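Local structure of major capsid protein (Faustovirus, 5J7O) at residues B[69-81]-B[90-102]. The protein probably builds the capsid of Faustovirus, a large double-stranded DNA virus, as a trimer of double jelly-roll subunits. Residues are numbered along the deposited sequence; the frame is centred on the assembly and turned at random.
Sequences MGYEYQKTRPNTG and QFSIPQFGDFFSD
Tyr-73 and Asp-102 meet at the buried end of this contact. The Tyr-73 hydroxyl donates to Asp-102 OD2, on its syn side, with OH and OD2 2.7 Å apart. Ring and carboxylate planes stand 70° apart. Tyr-548 of a second subunit also bonds to OD2, Tyr-553 of that subunit pairs with the Tyr-73 hydroxyl, and Asn-397 holds OD1, so the carboxylate is fixed at a subunit interface. Phe-91 packs tightly too: Pro-78 CB lies over one ring face, a CH-pi contact of 4.3 Å to the centroid. Gln-74, with CG anti to the backbone N (chi1 -177°), puts NE2 over one face of the Phe-96 ring, offset toward its rim, with planes 31° apart. The exposed turn is looser and polar. Asn-79 N bonds to Gln-90 O at 2.8 Å. Asn-79 ND2 reaches Ser-92 OG at 3.1 Å. One water joins Arg-77 O, Asn-79 OD1 and Ser-92 N. Gln-90 N makes a weak hydrogen bond to OG1 of exposed Thr-80. Strands 69-76 and 99-109 both pair with 389-401, whereas 88-92 lies in a second antiparallel sheet. Crossing between two such sheets is typical of a jelly roll, here one of the two in this double jelly-roll capsid protein.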
loop_
_atom_site.group_PDB
_atom_site.type_symbol
_atom_site.label_atom_id
_atom_site.label_comp_id
_atom_site.label_asym_id
_atom_site.label_seq_id
_atom_site.Cartn_x
_atom_site.Cartn_y
_atom_site.Cartn_z
ATOM N N MET B 69 -12.337 -27.292 24.481
ATOM C CA MET B 69 -11.325 -26.364 24.957
ATOM C C MET B 69 -11.896 -24.956 24.964
ATOM O O MET B 69 -12.873 -24.651 24.276
ATOM C CB MET B 69 -10.048 -26.421 24.103
ATOM C CG MET B 69 -10.206 -25.973 22.650
ATOM S SD MET B 69 -10.161 -24.183 22.387
ATOM C CE MET B 69 -8.755 -23.719 23.392
ATOM N N GLY B 70 -11.260 -24.099 25.754
ATOM C CA GLY B 70 -11.572 -22.685 25.773
ATOM C C GLY B 70 -10.377 -21.930 26.303
ATOM O O GLY B 70 -9.534 -22.490 27.011
ATOM N N TYR B 71 -10.299 -20.652 25.946
ATOM C CA TYR B 71 -9.184 -19.827 26.379
ATOM C C TYR B 71 -9.687 -18.552 27.041
ATOM O O TYR B 71 -10.848 -18.161 26.899
ATOM C CB TYR B 71 -8.224 -19.491 25.218
ATOM C CG TYR B 71 -8.809 -18.700 24.066
ATOM C CD1 TYR B 71 -8.923 -17.316 24.129
ATOM C CD2 TYR B 71 -9.207 -19.336 22.895
ATOM C CE1 TYR B 71 -9.444 -16.592 23.072
ATOM C CE2 TYR B 71 -9.726 -18.620 21.834
ATOM C CZ TYR B 71 -9.841 -17.250 21.927
ATOM O OH TYR B 71 -10.358 -16.533 20.871
ATOM N N GLU B 72 -8.782 -17.918 27.783
ATOM C CA GLU B 72 -9.058 -16.671 28.481
ATOM C C GLU B 72 -7.731 -16.020 28.834
ATOM O O GLU B 72 -6.791 -16.702 29.254
ATOM C CB GLU B 72 -9.889 -16.902 29.747
ATOM C CG GLU B 72 -10.149 -15.637 30.549
ATOM C CD GLU B 72 -10.735 -15.920 31.919
ATOM O OE1 GLU B 72 -10.948 -17.108 32.243
ATOM O OE2 GLU B 72 -10.978 -14.954 32.672
ATOM N N TYR B 73 -7.659 -14.706 28.662
ATOM C CA TYR B 73 -6.444 -13.964 28.952
ATOM C C TYR B 73 -6.395 -13.556 30.418
ATOM O O TYR B 73 -7.424 -13.380 31.075
ATOM C CB TYR B 73 -6.339 -12.727 28.059
ATOM C CG TYR B 73 -5.966 -13.053 26.634
ATOM C CD1 TYR B 73 -4.643 -13.012 26.217
ATOM C CD2 TYR B 73 -6.935 -13.417 25.708
ATOM C CE1 TYR B 73 -4.295 -13.315 24.915
ATOM C CE2 TYR B 73 -6.596 -13.723 24.404
ATOM C CZ TYR B 73 -5.276 -13.671 24.014
ATOM O OH TYR B 73 -4.933 -13.975 22.717
ATOM N N GLN B 74 -5.173 -13.414 30.926
ATOM C CA GLN B 74 -4.928 -13.015 32.303
ATOM C C GLN B 74 -3.707 -12.113 32.324
ATOM O O GLN B 74 -2.673 -12.456 31.745
ATOM C CB GLN B 74 -4.708 -14.238 33.203
ATOM C CG GLN B 74 -4.511 -13.911 34.673
ATOM C CD GLN B 74 -4.292 -15.153 35.516
ATOM O OE1 GLN B 74 -3.433 -15.981 35.211
ATOM N NE2 GLN B 74 -5.077 -15.294 36.578
ATOM N N LYS B 75 -3.828 -10.959 32.974
ATOM C CA LYS B 75 -2.741 -9.995 33.054
ATOM C C LYS B 75 -2.185 -9.954 34.470
ATOM O O LYS B 75 -2.934 -10.040 35.448
ATOM C CB LYS B 75 -3.201 -8.599 32.616
ATOM C CG LYS B 75 -4.284 -7.963 33.471
ATOM C CD LYS B 75 -4.767 -6.666 32.837
ATOM C CE LYS B 75 -5.742 -5.920 33.733
ATOM N NZ LYS B 75 -5.051 -5.226 34.854
ATOM N N THR B 76 -0.862 -9.835 34.572
ATOM C CA THR B 76 -0.184 -9.838 35.858
ATOM C C THR B 76 0.875 -8.744 35.874
ATOM O O THR B 76 1.334 -8.276 34.829
ATOM C CB THR B 76 0.457 -11.200 36.160
ATOM O OG1 THR B 76 0.934 -11.217 37.511
ATOM C CG2 THR B 76 1.620 -11.469 35.214
ATOM N N ARG B 77 1.255 -8.342 37.079
ATOM C CA ARG B 77 2.226 -7.288 37.310
ATOM C C ARG B 77 3.602 -7.874 37.589
ATOM O O ARG B 77 3.727 -9.043 37.966
ATOM C CB ARG B 77 1.782 -6.411 38.487
ATOM C CG ARG B 77 0.478 -5.680 38.241
ATOM C CD ARG B 77 0.301 -4.519 39.200
ATOM N NE ARG B 77 -0.913 -3.763 38.908
ATOM C CZ ARG B 77 -1.009 -2.846 37.951
ATOM N NH1 ARG B 77 0.039 -2.570 37.187
ATOM N NH2 ARG B 77 -2.154 -2.208 37.754
ATOM N N PRO B 78 4.664 -7.093 37.404
ATOM C CA PRO B 78 6.009 -7.614 37.663
ATOM C C PRO B 78 6.279 -7.788 39.150
ATOM O O PRO B 78 5.669 -7.146 40.007
ATOM C CB PRO B 78 6.926 -6.545 37.061
ATOM C CG PRO B 78 6.118 -5.297 37.109
ATOM C CD PRO B 78 4.705 -5.728 36.848
ATOM N N ASN B 79 7.222 -8.682 39.444
ATOM C CA ASN B 79 7.682 -8.913 40.807
ATOM C C ASN B 79 8.677 -7.862 41.277
ATOM O O ASN B 79 9.099 -7.910 42.438
ATOM C CB ASN B 79 8.328 -10.296 40.918
ATOM C CG ASN B 79 7.549 -11.369 40.185
ATOM O OD1 ASN B 79 6.322 -11.430 40.269
ATOM N ND2 ASN B 79 8.260 -12.220 39.453
ATOM N N THR B 80 9.056 -6.920 40.415
ATOM C CA THR B 80 10.177 -6.022 40.662
ATOM C C THR B 80 9.736 -4.580 40.911
ATOM O O THR B 80 10.499 -3.643 40.669
ATOM C CB THR B 80 11.161 -6.084 39.496
ATOM O OG1 THR B 80 10.441 -6.031 38.258
ATOM C CG2 THR B 80 11.965 -7.375 39.551
ATOM N N GLY B 81 8.510 -4.389 41.395
ATOM C CA GLY B 81 8.087 -3.066 41.817
ATOM C C GLY B 81 7.851 -2.108 40.660
ATOM O O GLY B 81 7.545 -2.505 39.531
ATOM N N GLN B 90 10.611 -8.333 35.642
ATOM C CA GLN B 90 10.367 -9.770 35.649
ATOM C C GLN B 90 8.932 -10.061 36.055
ATOM O O GLN B 90 8.463 -9.574 37.088
ATOM C CB GLN B 90 11.326 -10.498 36.592
ATOM C CG GLN B 90 11.237 -12.011 36.478
ATOM C CD GLN B 90 11.980 -12.728 37.583
ATOM O OE1 GLN B 90 11.644 -12.595 38.760
ATOM N NE2 GLN B 90 12.996 -13.497 37.210
ATOM N N PHE B 91 8.248 -10.866 35.246
ATOM C CA PHE B 91 6.911 -11.352 35.548
ATOM C C PHE B 91 6.972 -12.834 35.889
ATOM O O PHE B 91 7.724 -13.593 35.269
ATOM C CB PHE B 91 5.958 -11.163 34.362
ATOM C CG PHE B 91 5.852 -9.750 33.873
ATOM C CD1 PHE B 91 6.744 -9.260 32.934
ATOM C CD2 PHE B 91 4.844 -8.919 34.330
ATOM C CE1 PHE B 91 6.643 -7.963 32.473
ATOM C CE2 PHE B 91 4.737 -7.620 33.872
ATOM C CZ PHE B 91 5.638 -7.142 32.943
ATOM N N SER B 92 6.182 -13.242 36.874
ATOM C CA SER B 92 5.878 -14.653 37.035
ATOM C C SER B 92 4.726 -15.026 36.112
ATOM O O SER B 92 3.839 -14.213 35.834
ATOM C CB SER B 92 5.513 -14.976 38.485
ATOM O OG SER B 92 6.645 -14.893 39.333
ATOM N N ILE B 93 4.757 -16.256 35.616
ATOM C CA ILE B 93 3.650 -16.772 34.816
ATOM C C ILE B 93 2.682 -17.450 35.777
ATOM O O ILE B 93 2.951 -18.567 36.242
ATOM C CB ILE B 93 4.140 -17.731 33.721
ATOM C CG1 ILE B 93 5.186 -17.037 32.846
ATOM C CG2 ILE B 93 2.972 -18.203 32.869
ATOM C CD1 ILE B 93 5.790 -17.928 31.784
ATOM N N PRO B 94 1.558 -16.813 36.110
ATOM C CA PRO B 94 0.684 -17.356 37.153
ATOM C C PRO B 94 0.084 -18.691 36.747
ATOM O O PRO B 94 -0.003 -19.040 35.568
ATOM C CB PRO B 94 -0.406 -16.285 37.303
ATOM C CG PRO B 94 0.155 -15.056 36.655
ATOM C CD PRO B 94 1.038 -15.553 35.556
ATOM N N GLN B 95 -0.328 -19.449 37.757
ATOM C CA GLN B 95 -1.023 -20.705 37.527
ATOM C C GLN B 95 -2.495 -20.410 37.271
ATOM O O GLN B 95 -3.188 -19.872 38.141
ATOM C CB GLN B 95 -0.848 -21.638 38.720
ATOM C CG GLN B 95 -1.122 -23.094 38.405
ATOM C CD GLN B 95 -0.524 -24.025 39.434
ATOM O OE1 GLN B 95 0.633 -24.430 39.321
ATOM N NE2 GLN B 95 -1.308 -24.370 40.448
ATOM N N PHE B 96 -2.965 -20.743 36.072
ATOM C CA PHE B 96 -4.331 -20.424 35.682
ATOM C C PHE B 96 -4.919 -21.539 34.827
ATOM O O PHE B 96 -5.762 -22.310 35.295
ATOM C CB PHE B 96 -4.369 -19.090 34.933
ATOM C CG PHE B 96 -5.752 -18.532 34.744
ATOM C CD1 PHE B 96 -6.801 -18.943 35.550
ATOM C CD2 PHE B 96 -6.001 -17.596 33.753
ATOM C CE1 PHE B 96 -8.072 -18.428 35.372
ATOM C CE2 PHE B 96 -7.270 -17.078 33.570
ATOM C CZ PHE B 96 -8.306 -17.494 34.381
ATOM N N GLY B 97 -4.477 -21.635 33.572
ATOM C CA GLY B 97 -4.993 -22.648 32.676
ATOM C C GLY B 97 -4.171 -23.925 32.689
ATOM O O GLY B 97 -3.120 -24.016 33.320
ATOM N N ASP B 98 -4.684 -24.932 31.979
ATOM C CA ASP B 98 -3.912 -26.149 31.763
ATOM C C ASP B 98 -2.714 -25.884 30.861
ATOM O O ASP B 98 -1.688 -26.565 30.972
ATOM C CB ASP B 98 -4.800 -27.237 31.158
ATOM C CG ASP B 98 -6.013 -27.540 32.015
ATOM O OD1 ASP B 98 -5.853 -27.675 33.246
ATOM O OD2 ASP B 98 -7.127 -27.639 31.459
ATOM N N PHE B 99 -2.833 -24.907 29.966
ATOM C CA PHE B 99 -1.760 -24.501 29.073
ATOM C C PHE B 99 -1.726 -22.980 29.034
ATOM O O PHE B 99 -2.720 -22.314 29.333
ATOM C CB PHE B 99 -1.954 -25.058 27.652
ATOM C CG PHE B 99 -2.071 -26.557 27.588
ATOM C CD1 PHE B 99 -3.265 -27.189 27.895
ATOM C CD2 PHE B 99 -0.993 -27.331 27.192
ATOM C CE1 PHE B 99 -3.374 -28.566 27.833
ATOM C CE2 PHE B 99 -1.095 -28.707 27.126
ATOM C CZ PHE B 99 -2.287 -29.325 27.450
ATOM N N PHE B 100 -0.572 -22.427 28.667
ATOM C CA PHE B 100 -0.475 -21.003 28.379
ATOM C C PHE B 100 0.143 -20.810 27.002
ATOM O O PHE B 100 0.980 -21.601 26.559
ATOM C CB PHE B 100 0.317 -20.228 29.456
ATOM C CG PHE B 100 1.662 -20.813 29.790
ATOM C CD1 PHE B 100 1.787 -21.774 30.781
ATOM C CD2 PHE B 100 2.805 -20.369 29.147
ATOM C CE1 PHE B 100 3.024 -22.300 31.104
ATOM C CE2 PHE B 100 4.046 -20.891 29.466
ATOM C CZ PHE B 100 4.155 -21.858 30.445
ATOM N N SER B 101 -0.296 -19.750 26.321
ATOM C CA SER B 101 0.023 -19.566 24.910
ATOM C C SER B 101 0.614 -18.189 24.634
ATOM O O SER B 101 1.651 -17.826 25.200
ATOM C CB SER B 101 -1.229 -19.788 24.059
ATOM O OG SER B 101 -0.905 -19.901 22.684
ATOM N N ASP B 102 -0.038 -17.417 23.766
ATOM C CA ASP B 102 0.522 -16.153 23.308
ATOM C C ASP B 102 0.594 -15.137 24.444
ATOM O O ASP B 102 -0.238 -15.123 25.355
ATOM C CB ASP B 102 -0.304 -15.592 22.150
ATOM C CG ASP B 102 -1.776 -15.461 22.488
ATOM O OD1 ASP B 102 -2.463 -16.502 22.559
ATOM O OD2 ASP B 102 -2.249 -14.319 22.671
HETATM O O HOH W 1 4.737 -11.531 38.194
#